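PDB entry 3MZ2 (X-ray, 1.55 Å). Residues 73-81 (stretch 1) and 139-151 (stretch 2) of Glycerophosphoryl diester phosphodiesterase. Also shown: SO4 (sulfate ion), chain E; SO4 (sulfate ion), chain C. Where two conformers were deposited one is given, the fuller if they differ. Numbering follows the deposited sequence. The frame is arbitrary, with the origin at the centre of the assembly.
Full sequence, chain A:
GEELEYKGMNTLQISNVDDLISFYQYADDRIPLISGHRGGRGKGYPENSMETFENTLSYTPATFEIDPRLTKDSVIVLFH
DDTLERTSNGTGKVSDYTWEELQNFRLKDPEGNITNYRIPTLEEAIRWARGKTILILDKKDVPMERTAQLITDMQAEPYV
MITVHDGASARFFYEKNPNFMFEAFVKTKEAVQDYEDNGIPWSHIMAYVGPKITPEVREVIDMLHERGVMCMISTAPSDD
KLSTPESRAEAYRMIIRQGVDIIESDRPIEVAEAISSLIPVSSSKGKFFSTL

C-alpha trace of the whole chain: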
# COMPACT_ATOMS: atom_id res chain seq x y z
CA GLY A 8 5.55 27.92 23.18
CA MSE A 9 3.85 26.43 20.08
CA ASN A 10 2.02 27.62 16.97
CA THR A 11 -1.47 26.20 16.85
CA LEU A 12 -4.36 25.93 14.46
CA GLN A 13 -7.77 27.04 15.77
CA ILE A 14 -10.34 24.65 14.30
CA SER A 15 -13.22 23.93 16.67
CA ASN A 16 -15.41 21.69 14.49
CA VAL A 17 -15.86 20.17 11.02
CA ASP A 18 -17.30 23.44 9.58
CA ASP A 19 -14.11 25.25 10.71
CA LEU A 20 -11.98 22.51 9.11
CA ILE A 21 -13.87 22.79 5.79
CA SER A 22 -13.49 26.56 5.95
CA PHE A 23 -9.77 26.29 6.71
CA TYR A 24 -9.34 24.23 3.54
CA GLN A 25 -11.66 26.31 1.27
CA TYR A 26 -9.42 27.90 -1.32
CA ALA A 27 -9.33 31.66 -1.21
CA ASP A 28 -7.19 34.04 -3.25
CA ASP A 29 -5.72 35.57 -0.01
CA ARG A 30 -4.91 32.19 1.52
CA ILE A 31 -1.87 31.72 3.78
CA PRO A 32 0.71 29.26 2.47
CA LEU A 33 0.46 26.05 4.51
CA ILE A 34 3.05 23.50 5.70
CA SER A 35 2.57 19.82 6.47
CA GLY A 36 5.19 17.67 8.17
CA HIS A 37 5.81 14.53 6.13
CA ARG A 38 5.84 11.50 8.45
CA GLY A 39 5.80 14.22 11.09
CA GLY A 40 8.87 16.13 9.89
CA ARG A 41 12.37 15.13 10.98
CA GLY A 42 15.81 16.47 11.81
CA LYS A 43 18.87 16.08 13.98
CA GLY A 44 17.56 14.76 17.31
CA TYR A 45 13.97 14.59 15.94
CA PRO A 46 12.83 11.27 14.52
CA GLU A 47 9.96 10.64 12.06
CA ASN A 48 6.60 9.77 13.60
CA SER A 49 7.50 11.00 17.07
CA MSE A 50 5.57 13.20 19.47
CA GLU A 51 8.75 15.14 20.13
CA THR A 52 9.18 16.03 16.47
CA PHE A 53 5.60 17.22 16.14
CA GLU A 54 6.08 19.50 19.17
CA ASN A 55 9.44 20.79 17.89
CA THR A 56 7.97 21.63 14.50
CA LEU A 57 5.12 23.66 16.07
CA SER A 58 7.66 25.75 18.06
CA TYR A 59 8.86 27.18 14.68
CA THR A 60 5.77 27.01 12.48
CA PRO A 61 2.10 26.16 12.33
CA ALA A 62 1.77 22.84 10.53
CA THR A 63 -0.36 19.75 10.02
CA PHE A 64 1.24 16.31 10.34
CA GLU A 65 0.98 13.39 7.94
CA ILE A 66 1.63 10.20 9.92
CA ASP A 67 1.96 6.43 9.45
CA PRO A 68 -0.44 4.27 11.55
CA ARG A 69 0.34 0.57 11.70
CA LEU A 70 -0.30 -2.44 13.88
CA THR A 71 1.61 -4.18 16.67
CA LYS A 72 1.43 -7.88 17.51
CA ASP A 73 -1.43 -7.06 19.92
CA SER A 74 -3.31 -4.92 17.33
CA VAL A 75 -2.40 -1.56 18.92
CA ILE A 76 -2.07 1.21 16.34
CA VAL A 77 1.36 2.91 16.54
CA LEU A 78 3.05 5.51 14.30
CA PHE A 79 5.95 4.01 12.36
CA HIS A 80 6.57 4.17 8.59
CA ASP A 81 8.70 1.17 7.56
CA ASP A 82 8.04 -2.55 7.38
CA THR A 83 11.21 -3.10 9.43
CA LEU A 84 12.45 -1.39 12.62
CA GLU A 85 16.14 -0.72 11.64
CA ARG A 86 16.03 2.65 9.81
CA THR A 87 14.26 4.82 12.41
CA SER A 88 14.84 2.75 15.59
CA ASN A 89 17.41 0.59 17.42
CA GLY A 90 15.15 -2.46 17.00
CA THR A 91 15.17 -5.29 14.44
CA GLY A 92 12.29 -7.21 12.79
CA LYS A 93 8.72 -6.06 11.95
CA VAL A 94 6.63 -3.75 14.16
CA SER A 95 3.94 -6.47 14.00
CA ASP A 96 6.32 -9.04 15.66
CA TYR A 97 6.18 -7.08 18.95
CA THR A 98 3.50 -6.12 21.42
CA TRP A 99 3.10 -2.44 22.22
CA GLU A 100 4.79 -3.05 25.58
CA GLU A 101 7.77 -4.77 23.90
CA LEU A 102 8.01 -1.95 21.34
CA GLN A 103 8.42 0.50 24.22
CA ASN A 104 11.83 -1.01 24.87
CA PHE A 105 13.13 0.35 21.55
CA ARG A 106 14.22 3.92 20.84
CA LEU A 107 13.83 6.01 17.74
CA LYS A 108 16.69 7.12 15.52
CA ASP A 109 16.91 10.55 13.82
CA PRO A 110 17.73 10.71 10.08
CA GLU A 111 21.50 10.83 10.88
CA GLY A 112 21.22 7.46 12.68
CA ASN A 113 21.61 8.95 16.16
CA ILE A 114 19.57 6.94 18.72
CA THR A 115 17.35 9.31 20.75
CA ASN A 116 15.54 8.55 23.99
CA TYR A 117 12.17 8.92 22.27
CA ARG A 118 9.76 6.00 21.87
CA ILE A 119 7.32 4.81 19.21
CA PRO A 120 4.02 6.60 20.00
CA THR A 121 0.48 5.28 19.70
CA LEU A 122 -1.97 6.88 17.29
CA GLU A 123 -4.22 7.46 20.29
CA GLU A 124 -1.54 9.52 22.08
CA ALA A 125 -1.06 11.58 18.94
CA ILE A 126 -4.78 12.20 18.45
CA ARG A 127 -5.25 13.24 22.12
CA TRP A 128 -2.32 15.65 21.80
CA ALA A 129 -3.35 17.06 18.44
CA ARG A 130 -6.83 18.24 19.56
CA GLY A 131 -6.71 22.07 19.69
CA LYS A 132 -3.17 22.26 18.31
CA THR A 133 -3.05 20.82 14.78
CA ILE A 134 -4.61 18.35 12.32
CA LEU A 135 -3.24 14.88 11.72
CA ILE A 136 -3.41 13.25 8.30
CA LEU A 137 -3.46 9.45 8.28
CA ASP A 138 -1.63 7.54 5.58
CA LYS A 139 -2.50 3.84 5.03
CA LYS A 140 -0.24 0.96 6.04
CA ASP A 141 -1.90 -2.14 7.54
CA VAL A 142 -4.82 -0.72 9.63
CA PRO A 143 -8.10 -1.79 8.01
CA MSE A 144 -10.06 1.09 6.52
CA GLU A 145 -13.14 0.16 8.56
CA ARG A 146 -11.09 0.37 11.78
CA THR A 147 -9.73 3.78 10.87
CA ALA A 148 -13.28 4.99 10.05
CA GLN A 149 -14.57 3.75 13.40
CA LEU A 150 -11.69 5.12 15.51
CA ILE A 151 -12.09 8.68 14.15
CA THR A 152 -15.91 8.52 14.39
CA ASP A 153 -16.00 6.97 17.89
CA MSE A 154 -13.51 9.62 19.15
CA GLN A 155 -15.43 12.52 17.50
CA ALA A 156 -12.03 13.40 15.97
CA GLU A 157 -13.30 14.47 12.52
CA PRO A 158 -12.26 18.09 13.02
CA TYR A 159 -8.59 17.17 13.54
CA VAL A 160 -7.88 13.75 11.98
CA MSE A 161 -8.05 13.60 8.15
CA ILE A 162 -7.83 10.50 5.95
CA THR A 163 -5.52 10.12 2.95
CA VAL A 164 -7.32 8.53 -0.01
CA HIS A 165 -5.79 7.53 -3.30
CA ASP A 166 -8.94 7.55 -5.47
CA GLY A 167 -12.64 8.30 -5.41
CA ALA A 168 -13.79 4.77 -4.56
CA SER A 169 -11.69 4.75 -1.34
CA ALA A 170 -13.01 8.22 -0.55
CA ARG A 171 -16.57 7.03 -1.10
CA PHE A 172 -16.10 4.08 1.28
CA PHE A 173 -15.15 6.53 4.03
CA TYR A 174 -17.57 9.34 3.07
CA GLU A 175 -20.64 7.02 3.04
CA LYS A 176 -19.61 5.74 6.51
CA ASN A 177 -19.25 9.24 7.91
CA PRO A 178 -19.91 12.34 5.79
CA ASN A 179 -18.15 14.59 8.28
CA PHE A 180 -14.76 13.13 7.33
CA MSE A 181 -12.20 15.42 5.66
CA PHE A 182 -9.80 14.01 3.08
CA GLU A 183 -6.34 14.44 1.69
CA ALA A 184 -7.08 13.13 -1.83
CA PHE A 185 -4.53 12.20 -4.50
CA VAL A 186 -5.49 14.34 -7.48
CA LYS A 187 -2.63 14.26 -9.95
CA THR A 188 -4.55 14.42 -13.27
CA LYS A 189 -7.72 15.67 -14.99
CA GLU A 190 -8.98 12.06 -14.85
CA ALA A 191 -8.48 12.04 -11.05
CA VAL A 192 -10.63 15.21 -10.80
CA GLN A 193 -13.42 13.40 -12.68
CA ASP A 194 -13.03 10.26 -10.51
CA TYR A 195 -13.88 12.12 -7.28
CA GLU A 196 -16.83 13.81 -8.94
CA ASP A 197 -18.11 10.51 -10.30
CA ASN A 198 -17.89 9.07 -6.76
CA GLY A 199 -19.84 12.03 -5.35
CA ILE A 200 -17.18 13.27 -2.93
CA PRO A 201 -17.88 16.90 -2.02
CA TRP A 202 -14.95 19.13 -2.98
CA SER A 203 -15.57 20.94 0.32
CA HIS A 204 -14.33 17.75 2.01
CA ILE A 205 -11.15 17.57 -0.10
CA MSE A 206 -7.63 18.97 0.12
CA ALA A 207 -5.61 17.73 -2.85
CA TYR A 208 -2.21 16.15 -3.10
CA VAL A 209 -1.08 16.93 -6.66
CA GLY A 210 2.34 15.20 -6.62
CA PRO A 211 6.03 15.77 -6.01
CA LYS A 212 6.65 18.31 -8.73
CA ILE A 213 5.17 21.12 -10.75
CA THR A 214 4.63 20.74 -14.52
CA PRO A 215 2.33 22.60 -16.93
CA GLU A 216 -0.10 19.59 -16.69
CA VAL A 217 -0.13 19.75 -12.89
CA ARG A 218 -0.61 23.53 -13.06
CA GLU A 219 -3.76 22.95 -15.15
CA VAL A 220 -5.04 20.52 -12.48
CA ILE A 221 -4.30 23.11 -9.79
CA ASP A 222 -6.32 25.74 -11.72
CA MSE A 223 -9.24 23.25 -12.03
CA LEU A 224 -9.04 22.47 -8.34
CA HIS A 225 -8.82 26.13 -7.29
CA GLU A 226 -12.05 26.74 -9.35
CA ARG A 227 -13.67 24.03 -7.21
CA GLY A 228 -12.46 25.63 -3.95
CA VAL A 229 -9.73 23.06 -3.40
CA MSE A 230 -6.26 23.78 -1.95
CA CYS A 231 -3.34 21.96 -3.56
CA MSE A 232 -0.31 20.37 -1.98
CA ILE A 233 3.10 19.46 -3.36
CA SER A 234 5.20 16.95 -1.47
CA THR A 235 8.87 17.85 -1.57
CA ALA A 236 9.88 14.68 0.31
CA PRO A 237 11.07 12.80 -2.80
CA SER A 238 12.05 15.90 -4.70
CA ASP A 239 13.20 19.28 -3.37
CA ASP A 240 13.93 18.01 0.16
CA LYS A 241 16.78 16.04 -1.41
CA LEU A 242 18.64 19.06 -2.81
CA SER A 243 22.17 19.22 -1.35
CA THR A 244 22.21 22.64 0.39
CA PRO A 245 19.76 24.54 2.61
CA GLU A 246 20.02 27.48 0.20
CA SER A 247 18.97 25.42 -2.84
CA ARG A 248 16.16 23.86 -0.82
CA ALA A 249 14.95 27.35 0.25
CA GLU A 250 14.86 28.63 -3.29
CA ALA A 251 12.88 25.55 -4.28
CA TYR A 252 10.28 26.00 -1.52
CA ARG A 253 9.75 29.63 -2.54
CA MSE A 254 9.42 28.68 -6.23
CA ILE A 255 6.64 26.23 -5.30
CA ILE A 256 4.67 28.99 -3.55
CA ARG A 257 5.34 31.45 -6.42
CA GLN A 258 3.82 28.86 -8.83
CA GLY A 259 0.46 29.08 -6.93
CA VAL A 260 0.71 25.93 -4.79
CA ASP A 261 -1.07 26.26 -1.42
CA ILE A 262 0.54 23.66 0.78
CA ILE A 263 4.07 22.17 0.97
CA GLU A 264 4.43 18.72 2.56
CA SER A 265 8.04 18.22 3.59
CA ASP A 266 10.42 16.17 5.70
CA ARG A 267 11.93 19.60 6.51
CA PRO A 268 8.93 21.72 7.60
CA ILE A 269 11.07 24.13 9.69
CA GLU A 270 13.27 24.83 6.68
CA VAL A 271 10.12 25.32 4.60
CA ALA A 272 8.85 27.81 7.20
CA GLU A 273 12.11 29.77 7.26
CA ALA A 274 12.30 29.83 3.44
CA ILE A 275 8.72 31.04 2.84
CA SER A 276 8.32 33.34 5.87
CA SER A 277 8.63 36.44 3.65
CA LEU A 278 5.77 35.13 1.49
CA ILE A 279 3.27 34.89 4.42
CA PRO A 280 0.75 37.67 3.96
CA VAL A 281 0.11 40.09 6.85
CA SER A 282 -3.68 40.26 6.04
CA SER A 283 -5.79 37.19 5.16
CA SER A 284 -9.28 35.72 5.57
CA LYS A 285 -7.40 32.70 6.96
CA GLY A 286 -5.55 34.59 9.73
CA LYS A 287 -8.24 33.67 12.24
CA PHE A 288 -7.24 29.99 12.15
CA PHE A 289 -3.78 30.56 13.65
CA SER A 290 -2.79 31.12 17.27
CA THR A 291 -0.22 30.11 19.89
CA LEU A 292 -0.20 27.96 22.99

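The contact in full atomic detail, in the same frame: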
# COMPACT_ATOMS: atom_id res chain seq x y z
N ASP A 73 -0.15 -7.08 19.18
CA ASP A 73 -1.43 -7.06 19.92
C ASP A 73 -2.47 -6.05 19.37
O ASP A 73 -3.37 -5.63 20.10
CB ASP A 73 -1.22 -6.93 21.45
CG ASP A 73 -0.34 -5.76 21.87
OD1 ASP A 73 0.38 -5.18 21.02
OD2 ASP A 73 -0.37 -5.46 23.10
N SER A 74 -2.31 -5.66 18.09
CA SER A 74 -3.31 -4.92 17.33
C SER A 74 -3.52 -3.47 17.87
O SER A 74 -4.59 -2.86 17.67
CB SER A 74 -4.63 -5.72 17.26
OG SER A 74 -4.46 -6.86 16.42
N VAL A 75 -2.48 -2.95 18.53
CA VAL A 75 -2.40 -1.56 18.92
C VAL A 75 -1.91 -0.80 17.69
O VAL A 75 -1.01 -1.26 17.00
CB VAL A 75 -1.47 -1.39 20.11
CG1 VAL A 75 -1.31 0.11 20.49
CG2 VAL A 75 -2.01 -2.21 21.30
N ILE A 76 -2.54 0.34 17.41
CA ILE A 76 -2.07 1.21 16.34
C ILE A 76 -0.98 2.17 16.86
O ILE A 76 -1.21 3.00 17.76
CB ILE A 76 -3.21 2.04 15.70
CG1 ILE A 76 -4.35 1.15 15.23
CG2 ILE A 76 -2.67 2.90 14.52
CD1 ILE A 76 -5.59 1.94 14.96
N VAL A 77 0.22 2.04 16.25
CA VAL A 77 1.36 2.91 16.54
C VAL A 77 1.74 3.70 15.28
O VAL A 77 1.26 3.41 14.21
CB VAL A 77 2.56 2.09 17.08
CG1 VAL A 77 2.23 1.40 18.38
CG2 VAL A 77 3.05 1.05 16.05
N LEU A 78 2.59 4.72 15.43
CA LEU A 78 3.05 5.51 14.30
C LEU A 78 4.47 5.05 13.98
O LEU A 78 5.34 5.21 14.82
CB LEU A 78 3.11 6.99 14.66
CG LEU A 78 1.79 7.56 15.18
CD1 LEU A 78 1.87 9.06 15.38
CD2 LEU A 78 0.63 7.21 14.31
N PHE A 79 4.67 4.52 12.78
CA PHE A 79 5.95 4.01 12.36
C PHE A 79 5.85 3.71 10.85
O PHE A 79 4.98 2.93 10.44
CB PHE A 79 6.31 2.72 13.13
CG PHE A 79 7.76 2.38 13.06
CD1 PHE A 79 8.65 2.96 13.95
CD2 PHE A 79 8.24 1.53 12.08
CE1 PHE A 79 9.99 2.69 13.87
CE2 PHE A 79 9.58 1.28 11.99
CZ PHE A 79 10.45 1.84 12.90
N HIS A 80 6.74 4.28 10.05
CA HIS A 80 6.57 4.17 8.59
C HIS A 80 6.92 2.79 7.99
O HIS A 80 6.12 2.22 7.27
CB HIS A 80 7.37 5.25 7.87
CG HIS A 80 7.27 5.15 6.38
ND1 HIS A 80 8.12 4.35 5.63
CD2 HIS A 80 6.35 5.63 5.50
CE1 HIS A 80 7.77 4.42 4.36
NE2 HIS A 80 6.72 5.20 4.25
N ASP A 81 8.12 2.32 8.28
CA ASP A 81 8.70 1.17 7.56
C ASP A 81 8.17 -0.17 8.02
O ASP A 81 7.67 -0.32 9.15
CB ASP A 81 10.22 1.11 7.73
CG ASP A 81 10.94 2.28 7.10
OD1 ASP A 81 10.36 3.05 6.29
OD2 ASP A 81 12.14 2.44 7.42
N LYS A 139 -2.02 5.21 4.92
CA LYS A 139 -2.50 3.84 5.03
C LYS A 139 -1.30 2.92 5.01
O LYS A 139 -0.53 3.00 4.04
CB LYS A 139 -3.40 3.56 3.80
CG LYS A 139 -3.70 2.07 3.48
CD LYS A 139 -4.76 1.96 2.38
CE LYS A 139 -5.45 0.60 2.33
NZ LYS A 139 -6.81 0.72 1.70
N LYS A 140 -1.16 2.08 6.05
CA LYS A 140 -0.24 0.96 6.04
C LYS A 140 -1.08 -0.31 6.17
O LYS A 140 -1.70 -0.74 5.21
CB LYS A 140 0.81 1.09 7.16
CG LYS A 140 1.63 2.40 7.14
CD LYS A 140 2.72 2.38 6.08
CE LYS A 140 3.31 3.76 5.90
NZ LYS A 140 2.27 4.71 5.46
N ASP A 141 -1.16 -0.90 7.37
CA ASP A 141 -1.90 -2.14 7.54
C ASP A 141 -3.15 -2.05 8.46
O ASP A 141 -3.71 -3.10 8.82
CB ASP A 141 -0.96 -3.29 8.02
CG ASP A 141 -0.35 -3.05 9.38
OD1 ASP A 141 -0.60 -2.00 9.99
OD2 ASP A 141 0.40 -3.94 9.85
N VAL A 142 -3.56 -0.84 8.88
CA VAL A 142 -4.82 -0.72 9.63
C VAL A 142 -5.99 -0.83 8.64
O VAL A 142 -6.00 -0.11 7.64
CB VAL A 142 -4.94 0.60 10.45
CG1 VAL A 142 -6.28 0.62 11.19
CG2 VAL A 142 -3.75 0.71 11.43
N PRO A 143 -6.96 -1.74 8.91
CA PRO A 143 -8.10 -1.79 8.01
C PRO A 143 -8.84 -0.48 7.95
O PRO A 143 -9.01 0.18 8.98
CB PRO A 143 -8.98 -2.90 8.62
CG PRO A 143 -8.04 -3.74 9.51
CD PRO A 143 -7.05 -2.73 10.02
N MSE A 144 -9.26 -0.12 6.73
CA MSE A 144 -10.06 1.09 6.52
C MSE A 144 -11.27 1.18 7.43
O MSE A 144 -11.55 2.26 7.93
CB MSE A 144 -10.52 1.20 5.07
CG MSE A 144 -11.38 0.05 4.61
SE MSE A 144 -11.63 0.12 2.68
CE MSE A 144 -9.83 0.69 2.20
N GLU A 145 -11.99 0.09 7.66
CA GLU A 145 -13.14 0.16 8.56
C GLU A 145 -12.72 0.54 9.99
O GLU A 145 -13.44 1.27 10.66
CB GLU A 145 -13.95 -1.14 8.54
CG GLU A 145 -15.21 -1.18 9.44
CD GLU A 145 -16.49 -0.64 8.79
OE1 GLU A 145 -16.58 -0.56 7.55
OE2 GLU A 145 -17.44 -0.31 9.53
N ARG A 146 -11.56 0.06 10.43
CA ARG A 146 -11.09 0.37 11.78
C ARG A 146 -10.76 1.83 11.89
O ARG A 146 -11.11 2.49 12.89
CB ARG A 146 -9.83 -0.44 12.15
CG ARG A 146 -9.55 -0.33 13.63
CD ARG A 146 -8.58 -1.32 14.12
NE ARG A 146 -8.10 -0.88 15.42
CZ ARG A 146 -7.13 -1.48 16.08
NH1 ARG A 146 -6.55 -2.57 15.58
NH2 ARG A 146 -6.76 -0.98 17.23
N THR A 147 -10.07 2.36 10.88
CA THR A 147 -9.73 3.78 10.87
C THR A 147 -11.03 4.63 10.89
O THR A 147 -11.11 5.60 11.66
CB THR A 147 -8.92 4.09 9.65
OG1 THR A 147 -7.71 3.32 9.73
CG2 THR A 147 -8.65 5.65 9.52
N ALA A 148 -11.98 4.29 10.03
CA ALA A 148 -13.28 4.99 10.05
C ALA A 148 -13.90 5.00 11.44
O ALA A 148 -14.35 6.04 11.94
CB ALA A 148 -14.27 4.42 9.01
N GLN A 149 -13.90 3.85 12.09
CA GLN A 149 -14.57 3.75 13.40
C GLN A 149 -13.80 4.49 14.49
O GLN A 149 -14.42 5.12 15.38
CB GLN A 149 -14.74 2.29 13.78
CG GLN A 149 -15.80 1.60 12.90
CD GLN A 149 -15.71 0.07 12.93
OE1 GLN A 149 -14.72 -0.51 13.37
NE2 GLN A 149 -16.78 -0.57 12.42
N LEU A 150 -12.48 4.43 14.48
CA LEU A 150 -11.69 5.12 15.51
C LEU A 150 -11.95 6.62 15.46
O LEU A 150 -12.19 7.24 16.48
CB LEU A 150 -10.19 4.89 15.33
CG LEU A 150 -9.29 5.50 16.42
CD1 LEU A 150 -9.62 4.98 17.80
CD2 LEU A 150 -7.82 5.21 16.08
N ILE A 151 -11.89 7.21 14.27
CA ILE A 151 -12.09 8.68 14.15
C ILE A 151 -13.55 9.06 14.56
O ILE A 151 -13.78 10.03 15.31
CB ILE A 151 -11.81 9.18 12.73
CG1 ILE A 151 -10.33 8.95 12.41
CG2 ILE A 151 -12.12 10.66 12.59
CD1 ILE A 151 -9.97 9.16 10.89
S SO4 E . -8.94 -2.74 4.03
O1 SO4 E . -8.05 -3.83 3.63
O2 SO4 E . -8.20 -1.52 4.32
O3 SO4 E . -9.90 -2.45 2.97
O4 SO4 E . -9.65 -3.18 5.23
S SO4 C . 5.81 8.13 2.08
O1 SO4 C . 5.76 8.28 3.54
O2 SO4 C . 4.97 9.19 1.50
O3 SO4 C . 7.17 8.26 1.55
O4 SO4 C . 5.38 6.75 1.77

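Contact between residues 73-81 and the loop and first helical turns of 139-151, centred on I76 and R146. R146 leaves the helix with its CA-to-CB bond toward the first stretch and all of chi1 to chi4 near 180° (chi1 t, -168°). This extended chain carries the guanidinium to the backbone of S74, where NH1 and NH2 each donate a hydrogen bond to S74 O (both 2.9 Å, N-H...O 144°). The carbonyl oxygen lies near the guanidinium plane, so one acceptor is shared by two N-H groups, and both bonds bend from linearity equally. The side chain of S74 takes no part in this pairing; its CB stays 4.1 Å from R146 NH1.

I76, in the strand, points toward the second stretch and is its most extensively covered partner. With chi1 m (-54°) and chi2 t (164°), its CG1 sits over one face of the guanidinium, 3.8 Å from R146 NH2, while the same CG1 lies 3.9 Å from V142 CG2. The t chi2 carries CD1 onward to L150, where I76 CD1 meets L150 CD2 at 4.1 Å. L150 follows R146 by one helical turn, its N bonded to R146 O (2.9 Å), so both side chains can face the strand.

The second point of contact is H80 with K140. The CA-to-CB bond of H80 points away, yet its ring end comes nearer: H80 CD2 is 3.6 Å from K140 CE, and H80 O is 3.5 Å from the same CE. K140 bends through chi1 m, chi2 m, chi3 t and chi4 m, bringing its aliphatic end alongside H80, while NZ bonds to a residue just outside the stretches. Both ring nitrogens of H80 are engaged: ND1 donates to D81 OD1 (2.7 Å, 166°) and NE2 to O4 of the chain C sulfate (3.2 Å, 159°).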